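Local coordinates for uncharacterized protein (Bacteroides ovatus, PDB 4E6F) that is of unknown function but belongs to the DUF4468 family and carries a TBP-like fold, a curved antiparallel sheet packed against helices, at residues S89-V101 and V110-T122. Numbering follows the deposited sequence. Where two conformers were deposited one is given.
Sequences SLDRTLVNYQITV and VELEKIRFTYRET. With EDO (1,2-ethanediol), chain E.
The antiparallel β-hairpin of strands 90-104 and 107-119, part of the sheet of this TBP-like fold, carries a β bulge between the hydrogen-bonded pairs N96-R116 and Q98-E113. K114, the extra residue, has positive phi, and its carbonyl, like that of Y97, accepts a hydrogen bond from 1,2-ethanediol, probably from the crystallisation liquor. On the polar face, T100 OG1 donates to the anti lone pair of E113 OE2 (2.7 Å) and accepts from Q98 NE2 (3.0 Å), while K114 NZ reaches Q98 OE1 (3.0 Å). Were Q98 an alanine, the K114 ammonium would probably lose this acceptor and T100 OG1 its amide donor. Farther along, the R116 guanidinium lies flat over N96, stacked on its amide with the planes 8° apart. The other face is buried, so aliphatic and aromatic side chains fill it: L112 CD1, in one of two conformers, packs on Y97 CD1 (3.5 Å), both residues touching F158 of helix 149-169, and V95 CG2 meets I115 CG2 (3.8 Å). At the far end D91 OD1 receives Y119 OH on its syn side (2.5 Å) and, in one R120 conformer, NH2 from above the carboxylate plane; K150 pairs with OD2. Y119 and K150 thus grip one carboxylate, R120 being a possible third partner, which probably favours its charged form.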
ATOM      1  N   SER A  89     -18.619 -18.173   6.476  0.50 22.18           N
ATOM      2  CA  SER A  89     -17.901 -17.644   5.324  0.50 20.82           C
ATOM      3  C   SER A  89     -16.731 -16.720   5.685  0.50 22.29           C
ATOM      4  O   SER A  89     -16.714 -16.155   6.774  0.50 21.10           O
ATOM      5  CB  SER A  89     -18.886 -16.889   4.433  0.50 25.30           C
ATOM      6  OG  SER A  89     -19.392 -15.728   5.075  0.50 31.15           O
ATOM      7  N   LEU A  90     -15.806 -16.527   4.733  1.00 20.46           N
ATOM      8  CA  LEU A  90     -14.610 -15.725   4.880  1.00 21.82           C
ATOM      9  C   LEU A  90     -14.452 -15.075   3.533  1.00 23.65           C
ATOM     10  O   LEU A  90     -14.285 -15.785   2.541  1.00 25.58           O
ATOM     11  CB  LEU A  90     -13.363 -16.545   5.283  1.00 24.11           C
ATOM     12  CG  LEU A  90     -12.043 -15.735   5.254  1.00 30.10           C
ATOM     13  CD1 LEU A  90     -11.966 -14.761   6.423  1.00 30.85           C
ATOM     14  CD2 LEU A  90     -10.856 -16.659   5.280  1.00 36.00           C
ATOM     15  N   ASP A  91     -14.646 -13.756   3.462  1.00 18.34           N
ATOM     16  CA  ASP A  91     -14.553 -13.055   2.196  1.00 16.45           C
ATOM     17  C   ASP A  91     -13.223 -12.328   2.168  1.00 19.73           C
ATOM     18  O   ASP A  91     -13.019 -11.418   2.975  1.00 19.65           O
ATOM     19  CB  ASP A  91     -15.727 -12.065   2.045  1.00 17.34           C
ATOM     20  CG  ASP A  91     -15.772 -11.379   0.682  1.00 18.67           C
ATOM     21  OD1 ASP A  91     -15.245 -11.955  -0.292  1.00 20.93           O
ATOM     22  OD2 ASP A  91     -16.364 -10.275   0.592  1.00 21.71           O
ATOM     23  N   ARG A  92     -12.315 -12.747   1.283  1.00 17.28           N
ATOM     24  CA  ARG A  92     -10.991 -12.145   1.195  1.00 16.82           C
ATOM     25  C   ARG A  92     -10.488 -12.149  -0.234  1.00 17.59           C
ATOM     26  O   ARG A  92     -10.986 -12.921  -1.062  1.00 16.61           O
ATOM     27  CB  ARG A  92     -10.003 -12.922   2.091  1.00 19.33           C
ATOM     28  CG  ARG A  92      -9.727 -14.358   1.621  1.00 21.59           C
ATOM     29  CD  ARG A  92      -8.779 -15.084   2.551  1.00 24.68           C
ATOM     30  NE  ARG A  92      -8.424 -16.405   2.027  1.00 24.52           N
ATOM     31  CZ  ARG A  92      -7.535 -17.220   2.589  1.00 36.29           C
ATOM     32  NH1 ARG A  92      -6.889 -16.854   3.689  1.00 26.05           N
ATOM     33  NH2 ARG A  92      -7.272 -18.400   2.044  1.00 29.49           N
ATOM     34  N   THR A  93      -9.467 -11.330  -0.512  1.00 15.60           N
ATOM     35  CA  THR A  93      -8.830 -11.338  -1.809  1.00 15.07           C
ATOM     36  C   THR A  93      -7.332 -11.501  -1.640  1.00 17.84           C
ATOM     37  O   THR A  93      -6.774 -11.082  -0.618  1.00 16.85           O
ATOM     38  CB  THR A  93      -9.127 -10.049  -2.622  1.00 16.32           C
ATOM     39  OG1 THR A  93      -8.593 -10.210  -3.944  1.00 16.62           O
ATOM     40  CG2 THR A  93      -8.531  -8.778  -1.991  1.00 15.77           C
ATOM     41  N   LEU A  94      -6.685 -12.087  -2.644  1.00 15.78           N
ATOM     42  CA  LEU A  94      -5.228 -12.046  -2.661  1.00 15.23           C
ATOM     43  C   LEU A  94      -4.875 -10.700  -3.264  1.00 17.61           C
ATOM     44  O   LEU A  94      -5.627 -10.181  -4.099  1.00 14.95           O
ATOM     45  CB  LEU A  94      -4.659 -13.194  -3.521  1.00 15.93           C
ATOM     46  CG  LEU A  94      -3.174 -13.497  -3.367  1.00 20.14           C
ATOM     47  CD1 LEU A  94      -2.886 -14.162  -2.001  1.00 21.12           C
ATOM     48  CD2 LEU A  94      -2.679 -14.379  -4.537  1.00 20.69           C
ATOM     49  N   VAL A  95      -3.754 -10.121  -2.852  1.00 15.46           N
ATOM     50  CA  VAL A  95      -3.267  -8.895  -3.456  1.00 14.34           C
ATOM     51  C   VAL A  95      -1.795  -9.099  -3.752  1.00 15.42           C
ATOM     52  O   VAL A  95      -1.099  -9.704  -2.944  1.00 15.52           O
ATOM     53  CB  VAL A  95      -3.523  -7.612  -2.605  1.00 16.59           C
ATOM     54  CG1 VAL A  95      -2.764  -7.644  -1.274  1.00 15.89           C
ATOM     55  CG2 VAL A  95      -3.172  -6.338  -3.387  1.00 16.34           C
ATOM     56  N   ASN A  96      -1.339  -8.634  -4.918  1.00 13.61           N
ATOM     57  CA  ASN A  96       0.077  -8.606  -5.288  1.00 13.38           C
ATOM     58  C   ASN A  96       0.416  -7.172  -5.527  1.00 14.33           C
ATOM     59  O   ASN A  96      -0.403  -6.423  -6.072  1.00 13.60           O
ATOM     60  CB  ASN A  96       0.392  -9.456  -6.503  1.00 14.04           C
ATOM     61  CG  ASN A  96       0.399 -10.931  -6.194  1.00 22.27           C
ATOM     62  OD1 ASN A  96       1.439 -11.540  -5.833  1.00 21.39           O
ATOM     63  ND2 ASN A  96      -0.772 -11.529  -6.294  1.00 15.02           N
ATOM     64  N   TYR A  97       1.616  -6.762  -5.106  1.00 12.54           N
ATOM     65  CA  TYR A  97       1.966  -5.348  -5.236  1.00 11.85           C
ATOM     66  C   TYR A  97       3.479  -5.170  -5.300  1.00 13.80           C
ATOM     67  O   TYR A  97       4.216  -6.110  -5.005  1.00 12.59           O
ATOM     68  CB  TYR A  97       1.404  -4.553  -4.014  1.00 12.90           C
ATOM     69  CG  TYR A  97       1.808  -5.131  -2.667  1.00 13.29           C
ATOM     70  CD1 TYR A  97       3.048  -4.827  -2.096  1.00 14.06           C
ATOM     71  CD2 TYR A  97       0.995  -6.056  -2.011  1.00 14.46           C
ATOM     72  CE1 TYR A  97       3.443  -5.391  -0.882  1.00 14.08           C
ATOM     73  CE2 TYR A  97       1.370  -6.607  -0.776  1.00 14.63           C
ATOM     74  CZ  TYR A  97       2.596  -6.270  -0.221  1.00 16.08           C
ATOM     75  OH  TYR A  97       2.993  -6.819   0.977  1.00 15.98           O
ATOM     76  N   GLN A  98       3.929  -3.942  -5.593  1.00 11.67           N
ATOM     77  CA  GLN A  98       5.334  -3.595  -5.513  1.00 11.15           C
ATOM     78  C   GLN A  98       5.473  -2.428  -4.554  1.00 12.77           C
ATOM     79  O   GLN A  98       4.632  -1.519  -4.555  1.00 12.28           O
ATOM     80  CB  GLN A  98       5.869  -3.221  -6.901  1.00 11.08           C
ATOM     81  CG  GLN A  98       7.345  -2.794  -6.877  1.00 11.94           C
ATOM     82  CD  GLN A  98       7.939  -2.654  -8.263  1.00 11.96           C
ATOM     83  OE1 GLN A  98       7.705  -3.493  -9.148  1.00 14.11           O
ATOM     84  NE2 GLN A  98       8.740  -1.594  -8.448  1.00 12.70           N
ATOM     85  N   ILE A  99       6.499  -2.490  -3.687  1.00 11.08           N
ATOM     86  CA  ILE A  99       6.850  -1.373  -2.792  1.00 10.14           C
ATOM     87  C   ILE A  99       8.092  -0.749  -3.399  1.00 13.30           C
ATOM     88  O   ILE A  99       9.074  -1.465  -3.600  1.00 12.95           O
ATOM     89  CB  ILE A  99       7.147  -1.805  -1.336  1.00 12.54           C
ATOM     90  CG1 ILE A  99       6.062  -2.732  -0.788  1.00 13.47           C
ATOM     91  CG2 ILE A  99       7.333  -0.544  -0.439  1.00 13.17           C
ATOM     92  CD1 ILE A  99       6.440  -3.345   0.623  1.00 15.66           C
ATOM     93  N   THR A 100       8.076   0.560  -3.655  1.00 10.98           N
ATOM     94  CA  THR A 100       9.220   1.265  -4.235  1.00 10.98           C
ATOM     95  C   THR A 100       9.609   2.366  -3.276  1.00 13.10           C
ATOM     96  O   THR A 100       8.773   3.223  -2.963  1.00 13.75           O
ATOM     97  CB  THR A 100       8.868   1.798  -5.605  1.00 14.28           C
ATOM     98  OG1 THR A 100       8.532   0.669  -6.434  1.00 14.26           O
ATOM     99  CG2 THR A 100      10.029   2.615  -6.239  1.00 17.29           C
ATOM    100  N   VAL A 101      10.865   2.370  -2.837  1.00 12.00           N
ATOM    101  CA  VAL A 101      11.364   3.358  -1.867  1.00 12.01           C
ATOM    102  C   VAL A 101      12.504   4.129  -2.492  1.00 14.91           C
ATOM    103  O   VAL A 101      13.414   3.517  -3.059  1.00 14.33           O
ATOM    104  CB  VAL A 101      11.809   2.668  -0.550  1.00 15.66           C
ATOM    105  CG1 VAL A 101      12.454   3.671   0.415  1.00 16.59           C
ATOM    106  CG2 VAL A 101      10.625   1.980   0.111  1.00 16.08           C
ATOM    107  N   VAL A 110       7.905   6.669  -0.247  1.00 11.95           N
ATOM    108  CA  VAL A 110       7.471   5.280  -0.283  1.00 12.06           C
ATOM    109  C   VAL A 110       6.261   5.195  -1.215  1.00 14.39           C
ATOM    110  O   VAL A 110       5.291   5.941  -1.033  1.00 13.96           O
ATOM    111  CB  VAL A 110       7.145   4.696   1.117  1.00 14.64           C
ATOM    112  CG1 VAL A 110       6.705   3.223   1.018  1.00 14.31           C
ATOM    113  CG2 VAL A 110       8.345   4.832   2.067  1.00 15.47           C
ATOM    114  N   GLU A 111       6.344   4.333  -2.227  1.00 11.90           N
ATOM    115  CA  GLU A 111       5.260   4.129  -3.160  1.00 12.22           C
ATOM    116  C   GLU A 111       4.771   2.700  -3.144  1.00 14.77           C
ATOM    117  O   GLU A 111       5.580   1.763  -3.075  1.00 14.98           O
ATOM    118  CB  GLU A 111       5.704   4.476  -4.593  1.00 12.40           C
ATOM    119  CG  GLU A 111       6.029   5.955  -4.745  1.00 13.41           C
ATOM    120  CD  GLU A 111       6.689   6.316  -6.063  1.00 21.89           C
ATOM    121  OE1 GLU A 111       7.828   5.861  -6.318  1.00 19.48           O
ATOM    122  OE2 GLU A 111       6.051   7.044  -6.854  1.00 22.83           O
ATOM    123  N   LEU A 112       3.433   2.539  -3.232  1.00 11.27           N
ATOM    124  CA  LEU A 112       2.798   1.231  -3.329  0.70 11.38           C
ATOM    125  C   LEU A 112       2.127   1.198  -4.693  1.00 13.20           C
ATOM    126  O   LEU A 112       1.227   2.005  -4.965  1.00 13.88           O
ATOM    127  CB  LEU A 112       1.805   1.002  -2.172  0.70 11.18           C
ATOM    128  CG  LEU A 112       1.050  -0.311  -2.214  0.70 12.59           C
ATOM    129  CD1 LEU A 112       1.970  -1.480  -1.874  0.70 12.90           C
ATOM    130  CD2 LEU A 112      -0.132  -0.291  -1.246  0.70 15.03           C
ATOM    131  N   GLU A 113       2.613   0.332  -5.567  1.00 10.68           N
ATOM    132  CA  GLU A 113       2.143   0.317  -6.948  1.00 11.64           C
ATOM    133  C   GLU A 113       2.006  -1.078  -7.528  1.00 13.15           C
ATOM    134  O   GLU A 113       2.247  -2.066  -6.836  1.00 13.23           O
ATOM    135  CB  GLU A 113       3.118   1.141  -7.804  1.00 13.61           C
ATOM    136  CG  GLU A 113       4.572   0.673  -7.728  1.00 15.16           C
ATOM    137  CD  GLU A 113       5.532   1.446  -8.610  1.00 23.38           C
ATOM    138  OE1 GLU A 113       5.076   2.078  -9.588  1.00 25.79           O
ATOM    139  OE2 GLU A 113       6.744   1.446  -8.305  1.00 18.72           O
ATOM    140  N   LYS A 114       1.573  -1.153  -8.811  1.00 11.37           N
ATOM    141  CA  LYS A 114       1.383  -2.407  -9.533  1.00 11.94           C
ATOM    142  C   LYS A 114       0.468  -3.348  -8.719  1.00 14.29           C
ATOM    143  O   LYS A 114       0.761  -4.535  -8.546  1.00 15.61           O
ATOM    144  CB  LYS A 114       2.743  -3.062  -9.859  1.00 13.39           C
ATOM    145  CG  LYS A 114       3.609  -2.166 -10.734  1.00 14.57           C
ATOM    146  CD  LYS A 114       4.920  -2.873 -11.026  1.00 17.82           C
ATOM    147  CE  LYS A 114       5.868  -1.992 -11.774  1.00 19.00           C
ATOM    148  NZ  LYS A 114       7.137  -2.734 -12.036  1.00 23.15           N
ATOM    149  N   ILE A 115      -0.630  -2.786  -8.219  1.00 12.36           N
ATOM    150  CA  ILE A 115      -1.566  -3.516  -7.370  1.00 12.02           C
ATOM    151  C   ILE A 115      -2.551  -4.303  -8.212  1.00 15.13           C
ATOM    152  O   ILE A 115      -3.234  -3.730  -9.072  1.00 15.14           O
ATOM    153  CB  ILE A 115      -2.309  -2.532  -6.450  1.00 14.75           C
ATOM    154  CG1 ILE A 115      -1.294  -1.753  -5.567  1.00 14.76           C
ATOM    155  CG2 ILE A 115      -3.394  -3.278  -5.597  1.00 16.50           C
ATOM    156  CD1 ILE A 115      -1.850  -0.546  -4.866  1.00 16.66           C
ATOM    157  N   ARG A 116      -2.630  -5.610  -7.944  1.00 13.81           N
ATOM    158  CA  ARG A 116      -3.571  -6.472  -8.641  1.00 14.23           C
ATOM    159  C   ARG A 116      -4.133  -7.473  -7.661  1.00 16.47           C
ATOM    160  O   ARG A 116      -3.440  -7.943  -6.752  1.00 16.26           O
ATOM    161  CB  ARG A 116      -2.926  -7.158  -9.856  1.00 15.66           C
ATOM    162  CG  ARG A 116      -1.755  -8.037  -9.517  1.00 20.30           C
ATOM    163  CD  ARG A 116      -1.118  -8.645 -10.767  1.00 30.40           C
ATOM    164  NE  ARG A 116       0.111  -9.353 -10.412  1.00 35.42           N
ATOM    165  CZ  ARG A 116       0.155 -10.605  -9.974  1.00 47.60           C
ATOM    166  NH1 ARG A 116      -0.962 -11.318  -9.867  1.00 40.51           N
ATOM    167  NH2 ARG A 116       1.311 -11.154  -9.636  1.00 37.92           N
ATOM    168  N   PHE A 117      -5.390  -7.808  -7.868  1.00 14.51           N
ATOM    169  CA  PHE A 117      -6.130  -8.706  -7.000  1.00 13.58           C
ATOM    170  C   PHE A 117      -6.424 -10.013  -7.678  1.00 16.77           C
ATOM    171  O   PHE A 117      -6.677 -10.039  -8.892  1.00 16.86           O
ATOM    172  CB  PHE A 117      -7.464  -8.057  -6.613  1.00 14.18           C
ATOM    173  CG  PHE A 117      -7.348  -6.675  -6.007  1.00 13.94           C
ATOM    174  CD1 PHE A 117      -6.937  -6.507  -4.684  1.00 15.38           C
ATOM    175  CD2 PHE A 117      -7.646  -5.541  -6.760  1.00 14.53           C
ATOM    176  CE1 PHE A 117      -6.808  -5.222  -4.126  1.00 15.27           C
ATOM    177  CE2 PHE A 117      -7.535  -4.256  -6.201  1.00 16.27           C
ATOM    178  CZ  PHE A 117      -7.140  -4.108  -4.880  1.00 14.33           C
ATOM    179  N   THR A 118      -6.386 -11.095  -6.892  1.00 15.20           N
ATOM    180  CA  THR A 118      -6.763 -12.438  -7.342  1.00 15.52           C
ATOM    181  C   THR A 118      -7.823 -12.891  -6.356  1.00 18.63           C
ATOM    182  O   THR A 118      -7.533 -13.156  -5.182  1.00 18.44           O
ATOM    183  CB  THR A 118      -5.565 -13.374  -7.449  1.00 18.64           C
ATOM    184  OG1 THR A 118      -4.579 -12.744  -8.260  1.00 19.14           O
ATOM    185  CG2 THR A 118      -5.952 -14.727  -8.062  1.00 18.82           C
ATOM    186  N   TYR A 119      -9.054 -12.957  -6.832  1.00 16.41           N
ATOM    187  CA  TYR A 119     -10.210 -13.224  -5.991  1.00 16.53           C
ATOM    188  C   TYR A 119     -10.848 -14.561  -6.330  1.00 19.92           C
ATOM    189  O   TYR A 119     -11.120 -14.829  -7.506  1.00 20.35           O
ATOM    190  CB  TYR A 119     -11.218 -12.077  -6.220  1.00 16.67           C
ATOM    191  CG  TYR A 119     -12.410 -12.059  -5.285  1.00 17.83           C
ATOM    192  CD1 TYR A 119     -12.244 -11.896  -3.909  1.00 19.08           C
ATOM    193  CD2 TYR A 119     -13.708 -12.069  -5.784  1.00 18.82           C
ATOM    194  CE1 TYR A 119     -13.339 -11.829  -3.054  1.00 19.13           C
ATOM    195  CE2 TYR A 119     -14.811 -11.986  -4.935  1.00 20.45           C
ATOM    196  CZ  TYR A 119     -14.618 -11.831  -3.576  1.00 19.98           C
ATOM    197  OH  TYR A 119     -15.710 -11.730  -2.743  1.00 20.91           O
ATOM    198  N   ARG A 120     -11.083 -15.393  -5.287  1.00 20.12           N
ATOM    199  CA  ARG A 120     -11.702 -16.715  -5.444  0.50 21.72           C
ATOM    200  C   ARG A 120     -10.943 -17.520  -6.517  1.00 25.78           C
ATOM    201  O   ARG A 120     -11.568 -18.165  -7.388  1.00 25.81           O
ATOM    202  CB  ARG A 120     -13.215 -16.594  -5.771  0.50 22.98           C
ATOM    203  CG  ARG A 120     -13.975 -15.603  -4.885  0.50 31.62           C
ATOM    204  CD  ARG A 120     -14.934 -16.273  -3.934  0.50 36.15           C
ATOM    205  NE  ARG A 120     -15.359 -15.375  -2.858  0.50 35.55           N
ATOM    206  CZ  ARG A 120     -16.604 -14.940  -2.690  0.50 41.73           C
ATOM    207  NH1 ARG A 120     -17.561 -15.307  -3.534  0.50 23.61           N
ATOM    208  NH2 ARG A 120     -16.901 -14.138  -1.677  0.50 25.79           N
ATOM    209  N   GLU A 121      -9.580 -17.449  -6.458  1.00 25.70           N
ATOM    210  CA  GLU A 121      -8.590 -18.152  -7.285  0.65 26.52           C
ATOM    211  C   GLU A 121      -8.537 -17.706  -8.750  1.00 29.91           C
ATOM    212  O   GLU A 121      -7.435 -17.598  -9.293  1.00 29.83           O
ATOM    213  CB  GLU A 121      -8.795 -19.681  -7.252  0.65 29.12           C
ATOM    214  CG  GLU A 121      -8.500 -20.335  -5.911  0.65 43.29           C
ATOM    215  CD  GLU A 121      -9.623 -20.322  -4.888  0.65 68.25           C
ATOM    216  OE1 GLU A 121     -10.801 -20.488  -5.281  0.65 65.37           O
ATOM    217  OE2 GLU A 121      -9.314 -20.198  -3.681  0.65 65.34           O
ATOM    218  N   THR A 122      -9.695 -17.485  -9.410  1.00 26.77           N
ATOM    219  CA  THR A 122      -9.657 -17.182 -10.855  1.00 28.07           C
ATOM    220  C   THR A 122     -10.041 -15.776 -11.332  1.00 29.71           C
ATOM    221  O   THR A 122      -9.839 -15.473 -12.523  1.00 30.53           O
ATOM    222  CB  THR A 122     -10.571 -18.171 -11.605  1.00 35.36           C
ATOM    223  OG1 THR A 122     -11.899 -18.074 -11.089  1.00 34.54           O
ATOM    224  CG2 THR A 122     -10.081 -19.608 -11.522  1.00 38.66           C
TER
HETATM  225  C1  EDO E 403       3.050  -7.369  -8.663  1.00 32.18           C
HETATM  226  O1  EDO E 403       3.429  -6.086  -8.187  1.00 31.55           O
HETATM  227  C2  EDO E 403       3.959  -8.459  -8.037  1.00 28.64           C
HETATM  228  O2  EDO E 403       3.841  -8.472  -6.610  1.00 26.00           O
HETATM  229  O   HOH W   1     -13.268 -14.890  -0.562  0.75 22.53           O
HETATM  230  O   HOH W   2     -10.130 -14.896  -2.625  1.00 27.31           O